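Local coordinates for protein cyanophycinase-like exopeptidase (PDB 6NQC) that is probably a serine peptidase of family S51, related to cyanophycinases and thought to hydrolyse peptide bonds, at residues 195-198 and 199-203. Residues are numbered along the deposited sequence; the frame is centred on the assembly and turned at random.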
# COMPACT_ATOMS: atom_id res chain seq x y z
N LYS A 195 8.83 18.81 5.69
CA LYS A 195 9.52 19.37 6.84
C LYS A 195 10.74 18.54 7.20
O LYS A 195 11.55 19.01 7.99
CB LYS A 195 8.58 19.46 8.03
CG LYS A 195 7.25 20.14 7.72
CD LYS A 195 6.34 20.31 8.95
CE LYS A 195 5.66 21.69 8.97
NZ LYS A 195 5.93 22.48 10.23
N TRP A 196 10.90 17.35 6.62
CA TRP A 196 11.92 16.41 7.05
C TRP A 196 13.12 16.33 6.10
O TRP A 196 14.13 15.71 6.46
CB TRP A 196 11.36 14.99 7.19
CG TRP A 196 10.20 14.85 8.09
CD1 TRP A 196 9.91 15.62 9.19
CD2 TRP A 196 9.16 13.87 7.99
NE1 TRP A 196 8.74 15.19 9.76
CE2 TRP A 196 8.26 14.10 9.06
CE3 TRP A 196 8.90 12.80 7.09
CZ2 TRP A 196 7.11 13.31 9.27
CZ3 TRP A 196 7.75 12.02 7.29
CH2 TRP A 196 6.88 12.28 8.38
N ILE A 197 13.02 16.91 4.91
CA ILE A 197 14.04 16.71 3.89
C ILE A 197 14.46 18.05 3.30
O ILE A 197 13.68 19.00 3.28
CB ILE A 197 13.54 15.78 2.76
CG1 ILE A 197 12.35 16.40 2.02
CG2 ILE A 197 13.17 14.38 3.30
CD1 ILE A 197 11.88 15.56 0.78
N PRO A 198 15.66 18.15 2.75
CA PRO A 198 16.11 19.41 2.15
C PRO A 198 15.46 19.63 0.78
O PRO A 198 14.80 18.76 0.21
CB PRO A 198 17.62 19.23 2.05
CG PRO A 198 17.84 17.78 1.95
CD PRO A 198 16.69 17.09 2.69
N ASP A 199 15.63 20.85 0.28
CA ASP A 199 15.00 21.23 -0.99
C ASP A 199 15.43 20.32 -2.13
O ASP A 199 14.63 20.02 -3.04
CB ASP A 199 15.33 22.68 -1.33
CG ASP A 199 14.69 23.67 -0.39
OD1 ASP A 199 13.89 23.24 0.47
OD2 ASP A 199 14.99 24.88 -0.50
N SER A 200 16.70 19.90 -2.10
CA SER A 200 17.22 19.04 -3.15
C SER A 200 16.45 17.73 -3.21
O SER A 200 16.07 17.25 -4.30
CB SER A 200 18.71 18.78 -2.90
OG SER A 200 18.92 17.80 -1.90
N ALA A 201 16.17 17.15 -2.03
CA ALA A 201 15.39 15.93 -1.93
C ALA A 201 13.94 16.16 -2.35
O ALA A 201 13.34 15.31 -3.03
CB ALA A 201 15.47 15.39 -0.51
N ALA A 202 13.38 17.28 -1.92
CA ALA A 202 12.01 17.61 -2.27
C ALA A 202 11.82 17.66 -3.77
O ALA A 202 10.75 17.29 -4.27
CB ALA A 202 11.61 18.94 -1.64
N LYS A 203 12.82 18.15 -4.51
CA LYS A 203 12.67 18.30 -5.96
C LYS A 203 12.57 16.94 -6.63
O LYS A 203 11.83 16.78 -7.62
CB LYS A 203 13.85 19.09 -6.55
CG LYS A 203 13.85 20.58 -6.17
CD LYS A 203 15.15 21.31 -6.56
CE LYS A 203 15.30 22.65 -5.81
NZ LYS A 203 16.54 22.70 -4.93
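Ile197 and Pro198 pack against Ala201 and Ala202 where the chain turns into helix 199-205, and Pro198 is the N-cap residue. Ile197, just before the cap, and Ala202, in the first turn, are the residue pair of a hydrophobic staple. The staple is a loose one, small on the alanine side, with Ile197 CD1 4.2 Å from Ala202 CB. This helix start belongs to the surface of the chain, in the connection that follows strand 184-187. The side chain of Ile197 runs along the first turn. Its CB meets the methyl of Ala201, at 3.8 Å between Ile197 CB and Ala201 CB. CG1 lies between the backbone N and the carbonyl carbon of its own residue (chi1 63°), which sends it to the helix side. There it stays near Ala201 CB and comes within range of the backbone of Ala202. The chain then extends (chi2 175°) and carries CD1 to the peptide that joins the two alanines. Ile197 CD1 is 3.5 Å from Ala202 N and 3.7 Å from Ala202 CA. It also touches the methyl of Ala201, so the tip covers backbone and side chain together. The methyls of Ala201 and Ala202 also touch Phe167 and Phe194, respectively, in loops of the same chain.

Pro198 adds its ring: Pro198 CD lies 3.8 Å from Ala201 CB. The methyl of Ala201 therefore lies against both Ile197 and the proline ring. Proline has no side-chain acceptor to cap the first-turn N-H groups. Its carbonyl makes the first i to i+4 bond. Lys203 N continues the pattern by bonding to Asp199 O. The bond from Ala202 N to Pro198 O is 3.0 Å long and fairly straight, with 162° at the hydrogen.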